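Local coordinates for uncharacterized protein (Corynebacterium glutamicum, PDB 2NSF), which catalyses the mycothiol-dependent isomerisation of maleylpyruvate and carries a bound zinc ion, at residues H58-E62 against H168-L172; A71-Y75 against E105-S110; Y238-R242 against V254-W260. All coordinates share one frame; numbering follows the deposited sequence.

Contact 1. Residues H58-E62 against H168-L172; sequences HSLLE and HAVDL. With ZN (zinc ion), chain E.
This contact joins the first and second shells of the zinc site: His168 binds the metal, and Leu60 and Leu61 of the loop before helix 66-89 pack on Asp171, which holds it near the C-terminal end of helix 156-171. The helix belongs to the N-terminal helical domain that carries the metal. His168 NE2 binds zinc at 2.1 Å. Glu164, one turn back on the same helix, and His72 of helix 66-89 complete the protein ligands, and two waters also coordinate the ion. The other ring nitrogen, His168 ND1, donates to Asp171 OD2 over 2.8 Å. The carboxylate receives this bond on its anti lone pair, nearly in the imidazole plane. With one nitrogen on the metal and the other on the carboxylate, the rotation of the ring is fixed. Asp171 OD2 thus takes both the His168 ND1 bond and a salt bridge from Arg242.

Leu61 covers the carboxylate. Its CG lies beside the backbone N (chi1 -68°), and the branched end reaches across Asp171. CD1 comes within 3.5 Å of Asp171 OD2, while CD2 lies near OD1. The same CD1 approaches His168 CE1 obliquely at 4.0 Å. Thus one leucine tip touches both members of the His-carboxylate pair.

The loop backbone is tied to the helix end. Leu60 N donates to Asp171 O at 3.1 Å, an almost straight bond. Leu60 CD1 continues past this bond to Val170 O. The loop has its own brace, an ST turn. In it Ser59 OG, also bonded to Trp64 O, accepts a hydrogen bond from Leu61 N at 3.0 Å.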
loop_
_atom_site.group_PDB
_atom_site.type_symbol
_atom_site.label_atom_id
_atom_site.label_comp_id
_atom_site.label_asym_id
_atom_site.label_seq_id
_atom_site.Cartn_x
_atom_site.Cartn_y
_atom_site.Cartn_z
ATOM N N HIS A 58 12.601 -15.964 1.646
ATOM C CA HIS A 58 11.852 -15.175 0.675
ATOM C C HIS A 58 10.545 -14.686 1.269
ATOM O O HIS A 58 9.904 -15.388 2.056
ATOM C CB HIS A 58 11.517 -16.008 -0.563
ATOM C CG HIS A 58 12.714 -16.564 -1.267
ATOM N ND1 HIS A 58 13.644 -15.769 -1.897
ATOM C CD2 HIS A 58 13.125 -17.841 -1.445
ATOM C CE1 HIS A 58 14.579 -16.533 -2.435
ATOM N NE2 HIS A 58 14.288 -17.793 -2.174
ATOM N N SER A 59 10.149 -13.473 0.903
ATOM C CA SER A 59 8.882 -12.934 1.352
ATOM C C SER A 59 7.968 -13.377 0.221
ATOM O O SER A 59 8.409 -14.102 -0.673
ATOM C CB SER A 59 8.919 -11.407 1.423
ATOM O OG SER A 59 8.992 -10.840 0.124
ATOM N N LEU A 60 6.710 -12.959 0.234
ATOM C CA LEU A 60 5.820 -13.347 -0.848
ATOM C C LEU A 60 6.063 -12.465 -2.071
ATOM O O LEU A 60 5.462 -12.669 -3.127
ATOM C CB LEU A 60 4.365 -13.274 -0.385
ATOM C CG LEU A 60 4.011 -14.410 0.581
ATOM C CD1 LEU A 60 2.622 -14.203 1.157
ATOM C CD2 LEU A 60 4.095 -15.744 -0.156
ATOM N N LEU A 61 6.958 -11.491 -1.926
ATOM C CA LEU A 61 7.300 -10.590 -3.023
ATOM C C LEU A 61 8.600 -11.058 -3.666
ATOM O O LEU A 61 9.646 -11.102 -3.019
ATOM C CB LEU A 61 7.463 -9.155 -2.519
ATOM C CG LEU A 61 6.188 -8.463 -2.022
ATOM C CD1 LEU A 61 6.518 -7.061 -1.527
ATOM C CD2 LEU A 61 5.175 -8.402 -3.154
ATOM N N GLU A 62 8.519 -11.402 -4.947
ATOM C CA GLU A 62 9.670 -11.893 -5.696
ATOM C C GLU A 62 10.877 -10.961 -5.623
ATOM O O GLU A 62 10.759 -9.754 -5.838
ATOM C CB GLU A 62 9.265 -12.110 -7.155
ATOM C CG GLU A 62 10.217 -12.990 -7.940
ATOM C CD GLU A 62 9.761 -13.196 -9.370
ATOM O OE1 GLU A 62 9.665 -12.194 -10.110
ATOM O OE2 GLU A 62 9.495 -14.356 -9.753
ATOM N N HIS A 168 1.268 -5.012 2.831
ATOM C CA HIS A 168 2.515 -5.679 3.179
ATOM C C HIS A 168 2.345 -6.642 4.345
ATOM O O HIS A 168 3.191 -7.503 4.566
ATOM C CB HIS A 168 3.628 -4.664 3.448
ATOM C CG HIS A 168 4.131 -4.006 2.200
ATOM N ND1 HIS A 168 4.294 -4.697 1.021
ATOM C CD2 HIS A 168 4.499 -2.729 1.943
ATOM C CE1 HIS A 168 4.737 -3.875 0.085
ATOM N NE2 HIS A 168 4.869 -2.677 0.621
ATOM N N ALA A 169 1.250 -6.510 5.086
ATOM C CA ALA A 169 0.993 -7.434 6.189
ATOM C C ALA A 169 0.815 -8.810 5.551
ATOM O O ALA A 169 1.233 -9.828 6.104
ATOM C CB ALA A 169 -0.268 -7.031 6.939
ATOM N N VAL A 170 0.196 -8.838 4.374
ATOM C CA VAL A 170 -0.010 -10.099 3.668
ATOM C C VAL A 170 1.308 -10.622 3.112
ATOM O O VAL A 170 1.598 -11.814 3.202
ATOM C CB VAL A 170 -0.993 -9.936 2.487
ATOM C CG1 VAL A 170 -1.263 -11.288 1.847
ATOM C CG2 VAL A 170 -2.279 -9.303 2.971
ATOM N N ASP A 171 2.110 -9.718 2.552
ATOM C CA ASP A 171 3.393 -10.082 1.959
ATOM C C ASP A 171 4.379 -10.716 2.938
ATOM O O ASP A 171 5.302 -11.421 2.520
ATOM C CB ASP A 171 4.046 -8.859 1.311
ATOM C CG ASP A 171 3.217 -8.281 0.177
ATOM O OD1 ASP A 171 2.486 -9.049 -0.486
ATOM O OD2 ASP A 171 3.312 -7.060 -0.060
ATOM N N LEU A 172 4.197 -10.462 4.231
ATOM C CA LEU A 172 5.087 -11.038 5.238
ATOM C C LEU A 172 5.023 -12.561 5.232
ATOM O O LEU A 172 5.951 -13.228 5.672
ATOM C CB LEU A 172 4.742 -10.507 6.631
ATOM C CG LEU A 172 5.338 -9.136 6.958
ATOM C CD1 LEU A 172 4.815 -8.654 8.297
ATOM C CD2 LEU A 172 6.864 -9.238 6.965
HETATM ZN ZN ZN E . 5.483 -0.909 -0.417
HETATM O O HOH W 1 5.485 0.841 -1.731
HETATM O O HOH W 2 3.457 -1.301 -1.705
#

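Contact 2. Residues A71-Y75 against E105-S110; sequences AHVAY and EIAYGS. With ZN (zinc ion), chain E.
Glu105 OE2 and Tyr75 O are bridged by water 3. The water donates to the carboxylate at 2.7 Å from Glu105 OE2 and to the backbone carbonyl at 2.8 Å from Tyr75 O. The Glu105 side chain lies over one face of the Tyr75 ring, running in the opposite direction to the tyrosine. Ring and carboxylate planes are only 18° apart, so the two flat groups stack. CD sits above the ring rim, and Glu105 CG makes a CH-pi contact 4.0 Å from the Tyr75 ring centroid. Glu105 reaches this place because CG stands between its backbone N and carbonyl carbon (chi1 62°), with the chain extended beyond.

The tyrosine itself reaches in from helix 66-89, one of the long helices of the N-terminal helical bundle that carries the zinc. The short helix 99-109 packs across it. The segments cross at 129°, with axes 9.3 Å apart. At Gly109 the helices come close: its CA lies at the edge of the tyrosine ring, 3.5 Å from Tyr75 OH, and the methyl of Ala71 rests on its backbone.

Ile106 touches both Tyr75 and His72. Its CG1 meets Tyr75 CD2 at 4.0 Å, while CD1 lies beside CB and ND1 of His72. The histidine points the same way as the isoleucine. With CG anti to the backbone N, its ring is carried off to the metal, and His72 NE2 binds zinc at 2.2 Å. Glu164 and His168 are the other protein ligands. The His72 ring also meets Trp64, which touches Ile106 as well.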
loop_
_atom_site.group_PDB
_atom_site.type_symbol
_atom_site.label_atom_id
_atom_site.label_comp_id
_atom_site.label_asym_id
_atom_site.label_seq_id
_atom_site.Cartn_x
_atom_site.Cartn_y
_atom_site.Cartn_z
ATOM N N ALA A 71 12.416 -3.803 6.016
ATOM C CA ALA A 71 13.187 -2.570 5.915
ATOM C C ALA A 71 12.379 -1.543 5.135
ATOM O O ALA A 71 12.255 -0.397 5.545
ATOM C CB ALA A 71 14.516 -2.834 5.216
ATOM N N HIS A 72 11.823 -1.972 4.011
ATOM C CA HIS A 72 11.014 -1.090 3.175
ATOM C C HIS A 72 9.875 -0.420 3.924
ATOM O O HIS A 72 9.650 0.783 3.781
ATOM C CB HIS A 72 10.420 -1.854 1.981
ATOM C CG HIS A 72 9.347 -1.123 1.252
ATOM N ND1 HIS A 72 9.430 0.206 0.971
ATOM C CD2 HIS A 72 8.186 -1.568 0.729
ATOM C CE1 HIS A 72 8.352 0.587 0.303
ATOM N NE2 HIS A 72 7.577 -0.470 0.141
ATOM N N VAL A 73 9.140 -1.194 4.719
ATOM C CA VAL A 73 8.026 -0.630 5.468
ATOM C C VAL A 73 8.510 0.479 6.400
ATOM O O VAL A 73 7.851 1.511 6.542
ATOM C CB VAL A 73 7.268 -1.740 6.260
ATOM C CG1 VAL A 73 6.197 -1.124 7.175
ATOM C CG2 VAL A 73 6.606 -2.692 5.274
ATOM N N ALA A 74 9.682 0.289 7.007
ATOM C CA ALA A 74 10.227 1.302 7.904
ATOM C C ALA A 74 10.661 2.537 7.117
ATOM O O ALA A 74 10.376 3.662 7.518
ATOM C CB ALA A 74 11.415 0.734 8.692
ATOM N N TYR A 75 11.354 2.328 6.001
ATOM C CA TYR A 75 11.807 3.466 5.206
ATOM C C TYR A 75 10.625 4.238 4.622
ATOM O O TYR A 75 10.720 5.440 4.366
ATOM C CB TYR A 75 12.777 3.002 4.111
ATOM C CG TYR A 75 14.070 2.452 4.683
ATOM C CD1 TYR A 75 14.788 3.175 5.636
ATOM C CD2 TYR A 75 14.561 1.204 4.295
ATOM C CE1 TYR A 75 15.963 2.673 6.197
ATOM C CE2 TYR A 75 15.744 0.688 4.854
ATOM C CZ TYR A 75 16.432 1.433 5.803
ATOM O OH TYR A 75 17.589 0.942 6.367
ATOM N N GLU A 105 19.079 2.223 0.407
ATOM C CA GLU A 105 18.837 2.083 1.835
ATOM C C GLU A 105 18.086 0.786 2.117
ATOM O O GLU A 105 18.313 0.148 3.144
ATOM C CB GLU A 105 18.102 3.304 2.417
ATOM C CG GLU A 105 16.719 3.601 1.879
ATOM C CD GLU A 105 16.068 4.771 2.607
ATOM O OE1 GLU A 105 16.771 5.448 3.408
ATOM O OE2 GLU A 105 14.862 5.017 2.373
ATOM N N ILE A 106 17.209 0.372 1.203
ATOM C CA ILE A 106 16.500 -0.890 1.400
ATOM C C ILE A 106 17.535 -2.016 1.359
ATOM O O ILE A 106 17.453 -2.978 2.125
ATOM C CB ILE A 106 15.429 -1.132 0.309
ATOM C CG1 ILE A 106 14.228 -0.218 0.559
ATOM C CG2 ILE A 106 14.990 -2.591 0.317
ATOM C CD1 ILE A 106 13.156 -0.288 -0.512
ATOM N N ALA A 107 18.510 -1.888 0.466
ATOM C CA ALA A 107 19.566 -2.889 0.347
ATOM C C ALA A 107 20.346 -2.977 1.659
ATOM O O ALA A 107 20.650 -4.071 2.147
ATOM C CB ALA A 107 20.508 -2.529 -0.799
ATOM N N TYR A 108 20.669 -1.818 2.228
ATOM C CA TYR A 108 21.409 -1.758 3.482
ATOM C C TYR A 108 20.585 -2.359 4.621
ATOM O O TYR A 108 21.049 -3.247 5.341
ATOM C CB TYR A 108 21.759 -0.310 3.821
ATOM C CG TYR A 108 22.442 -0.158 5.161
ATOM C CD1 TYR A 108 23.774 -0.535 5.336
ATOM C CD2 TYR A 108 21.748 0.343 6.265
ATOM C CE1 TYR A 108 24.400 -0.416 6.580
ATOM C CE2 TYR A 108 22.362 0.465 7.512
ATOM C CZ TYR A 108 23.687 0.084 7.660
ATOM O OH TYR A 108 24.309 0.211 8.886
ATOM N N GLY A 109 19.358 -1.874 4.771
ATOM C CA GLY A 109 18.491 -2.371 5.823
ATOM C C GLY A 109 18.310 -3.878 5.795
ATOM O O GLY A 109 18.243 -4.515 6.846
ATOM N N SER A 110 18.245 -4.456 4.599
ATOM C CA SER A 110 18.051 -5.898 4.469
ATOM C C SER A 110 19.196 -6.725 5.050
ATOM O O SER A 110 19.035 -7.919 5.296
ATOM C CB SER A 110 17.842 -6.279 2.999
ATOM O OG SER A 110 19.055 -6.258 2.266
HETATM ZN ZN ZN E . 5.483 -0.909 -0.417
HETATM O O HOH W 3 13.195 6.608 3.859
HETATM O O HOH W 1 5.485 0.841 -1.731
HETATM O O HOH W 2 3.457 -1.301 -1.705
#

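Contact 3. Residues Y238-R242 against V254-W260; sequences YAAGR and VPEPPRW
Tyr238 and Pro255 share the direct hydrogen bond of this contact. Tyr238 OH donates to Pro255 O at 2.6 Å. The acceptor lies at the edge of the phenol ring, in its plane. The hydroxyl, however, stands above the carbonyl plane and does not use a lone pair. Two apolar groups hold the same ring. Pro257 lies over one face, with CG 4.2 Å from the Tyr238 ring centroid, a CH-pi contact offset toward the rim. Val254 CG1 comes in obliquely and meets Tyr238 CE1 at 3.4 Å. The ring swings out to this proline-rich tail because its CG is anti to the backbone N (chi1 169°).

Further along the tail, Trp260 lies against Ala240. Its CE3 is 4.1 Å from Ala240 CB. Trp260 CZ3 also comes near the guanidinium of Arg242, whose NH2 sits at the edge of the indole. Between the two ring contacts, water 4 joins the backbones, donating to Ala239 O and to Pro258 O, each at 2.8 Å.

The next shell holds these groups in place. Arg242 NH2 bonds back to Ala240 O at 2.9 Å, and its NH1 makes a salt bridge to Asp171 of helix 156-171. Ala239 and Trp260 rest on Ile193 of helix 183-199, while Tyr238 packs on Leu206 and Leu208 of strand 206-210. The tail is thus laid beside the end of helix 232-239, within the C-terminal domain. That end is a Schellman motif: Gly241 leaves the helix with positive phi (73°), and two bonds run back into the last turn, one of them Gly241 N to Tyr238 O at 3.0 Å.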
loop_
_atom_site.group_PDB
_atom_site.type_symbol
_atom_site.label_atom_id
_atom_site.label_comp_id
_atom_site.label_asym_id
_atom_site.label_seq_id
_atom_site.Cartn_x
_atom_site.Cartn_y
_atom_site.Cartn_z
ATOM N N TYR A 238 -5.869 -9.803 -6.876
ATOM C CA TYR A 238 -5.543 -9.973 -8.288
ATOM C C TYR A 238 -4.954 -8.705 -8.903
ATOM O O TYR A 238 -3.890 -8.745 -9.524
ATOM C CB TYR A 238 -6.802 -10.380 -9.071
ATOM C CG TYR A 238 -6.629 -10.317 -10.574
ATOM C CD1 TYR A 238 -5.864 -11.265 -11.254
ATOM C CD2 TYR A 238 -7.206 -9.284 -11.314
ATOM C CE1 TYR A 238 -5.679 -11.188 -12.639
ATOM C CE2 TYR A 238 -7.026 -9.195 -12.697
ATOM C CZ TYR A 238 -6.261 -10.149 -13.349
ATOM O OH TYR A 238 -6.076 -10.063 -14.710
ATOM N N ALA A 239 -5.643 -7.581 -8.728
ATOM C CA ALA A 239 -5.184 -6.312 -9.292
ATOM C C ALA A 239 -3.838 -5.897 -8.718
ATOM O O ALA A 239 -3.031 -5.256 -9.397
ATOM C CB ALA A 239 -6.222 -5.221 -9.036
ATOM N N ALA A 240 -3.596 -6.268 -7.464
ATOM C CA ALA A 240 -2.345 -5.928 -6.796
ATOM C C ALA A 240 -1.192 -6.834 -7.222
ATOM O O ALA A 240 -0.073 -6.710 -6.708
ATOM C CB ALA A 240 -2.536 -5.992 -5.279
ATOM N N GLY A 241 -1.462 -7.736 -8.159
ATOM C CA GLY A 241 -0.441 -8.640 -8.655
ATOM C C GLY A 241 -0.075 -9.723 -7.660
ATOM O O GLY A 241 1.005 -10.308 -7.722
ATOM N N ARG A 242 -0.986 -10.005 -6.740
ATOM C CA ARG A 242 -0.696 -11.010 -5.746
ATOM C C ARG A 242 -1.413 -12.343 -5.886
ATOM O O ARG A 242 -1.455 -13.132 -4.945
ATOM C CB ARG A 242 -0.879 -10.418 -4.363
ATOM C CG ARG A 242 0.373 -9.679 -3.927
ATOM C CD ARG A 242 0.055 -8.339 -3.336
ATOM N NE ARG A 242 1.220 -7.672 -2.757
ATOM C CZ ARG A 242 1.712 -6.518 -3.200
ATOM N NH1 ARG A 242 2.761 -5.965 -2.606
ATOM N NH2 ARG A 242 1.167 -5.922 -4.252
ATOM N N VAL A 254 -7.927 -16.296 -16.908
ATOM C CA VAL A 254 -7.524 -15.043 -16.279
ATOM C C VAL A 254 -6.169 -14.567 -16.791
ATOM O O VAL A 254 -5.161 -15.256 -16.647
ATOM C CB VAL A 254 -7.445 -15.199 -14.740
ATOM C CG1 VAL A 254 -7.085 -13.873 -14.095
ATOM C CG2 VAL A 254 -8.771 -15.712 -14.199
ATOM N N PRO A 255 -6.129 -13.374 -17.400
ATOM C CA PRO A 255 -4.872 -12.840 -17.921
ATOM C C PRO A 255 -4.029 -12.240 -16.812
ATOM O O PRO A 255 -4.539 -11.942 -15.733
ATOM C CB PRO A 255 -5.339 -11.778 -18.908
ATOM C CG PRO A 255 -6.563 -11.237 -18.232
ATOM C CD PRO A 255 -7.261 -12.496 -17.748
ATOM N N GLU A 256 -2.736 -12.080 -17.069
ATOM C CA GLU A 256 -1.890 -11.458 -16.069
ATOM C C GLU A 256 -2.247 -9.984 -16.125
ATOM O O GLU A 256 -2.271 -9.376 -17.195
ATOM C CB GLU A 256 -0.409 -11.678 -16.378
ATOM C CG GLU A 256 0.092 -13.029 -15.895
ATOM C CD GLU A 256 -0.248 -13.276 -14.435
ATOM O OE1 GLU A 256 0.248 -12.521 -13.570
ATOM O OE2 GLU A 256 -1.016 -14.220 -14.151
ATOM N N PRO A 257 -2.552 -9.391 -14.968
ATOM C CA PRO A 257 -2.914 -7.977 -14.922
ATOM C C PRO A 257 -1.739 -7.047 -15.165
ATOM O O PRO A 257 -0.574 -7.455 -15.072
ATOM C CB PRO A 257 -3.470 -7.823 -13.516
ATOM C CG PRO A 257 -2.563 -8.734 -12.732
ATOM C CD PRO A 257 -2.519 -9.967 -13.612
ATOM N N PRO A 258 -2.028 -5.786 -15.506
ATOM C CA PRO A 258 -0.964 -4.814 -15.742
ATOM C C PRO A 258 -0.230 -4.657 -14.413
ATOM O O PRO A 258 -0.818 -4.846 -13.350
ATOM C CB PRO A 258 -1.727 -3.545 -16.117
ATOM C CG PRO A 258 -2.961 -4.075 -16.768
ATOM C CD PRO A 258 -3.343 -5.232 -15.876
ATOM N N ARG A 259 1.048 -4.313 -14.474
ATOM C CA ARG A 259 1.846 -4.137 -13.270
ATOM C C ARG A 259 1.330 -3.009 -12.366
ATOM O O ARG A 259 0.722 -2.041 -12.837
ATOM C CB ARG A 259 3.294 -3.858 -13.662
ATOM C CG ARG A 259 3.424 -2.689 -14.625
ATOM C CD ARG A 259 4.795 -2.623 -15.278
ATOM N NE ARG A 259 5.131 -3.865 -15.970
ATOM C CZ ARG A 259 6.194 -4.019 -16.754
ATOM N NH1 ARG A 259 7.028 -3.006 -16.953
ATOM N NH2 ARG A 259 6.430 -5.190 -17.333
ATOM N N TRP A 260 1.580 -3.164 -11.064
ATOM C CA TRP A 260 1.230 -2.218 -10.001
ATOM C C TRP A 260 2.191 -2.492 -8.886
ATOM O O TRP A 260 3.403 -2.238 -8.935
ATOM C CB TRP A 260 -0.189 -2.464 -9.455
ATOM C CG TRP A 260 -0.654 -1.386 -8.485
ATOM C CD1 TRP A 260 -1.017 -0.118 -8.821
ATOM C CD2 TRP A 260 -0.795 -1.472 -7.046
ATOM N NE1 TRP A 260 -1.377 0.591 -7.705
ATOM C CE2 TRP A 260 -1.249 -0.208 -6.603
ATOM C CE3 TRP A 260 -0.580 -2.484 -6.098
ATOM C CZ2 TRP A 260 -1.498 0.071 -5.252
ATOM C CZ3 TRP A 260 -0.831 -2.201 -4.743
ATOM C CH2 TRP A 260 -1.284 -0.929 -4.343
HETATM O O HOH W 4 -0.716 -6.017 -10.812
#

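In the fold
Contact 2 is nested within the chain loop closed by contact 1, and contact 3 follows both. The centres of contacts 1 and 2 are about 14 Å apart. Both lie in the N-terminal helical domain and meet at the zinc, which takes one histidine from each: His168 from helix 156-171 and His72 from helix 66-89. Contact 3 belongs to the C-terminal domain. Its centre lies about 16 Å from that of contact 1 and about 25 Å from that of contact 2, which it does not touch. The Asp171 to Arg242 salt bridge joins contacts 1 and 3. The C-terminal domain therefore reaches the second shell of the metal site.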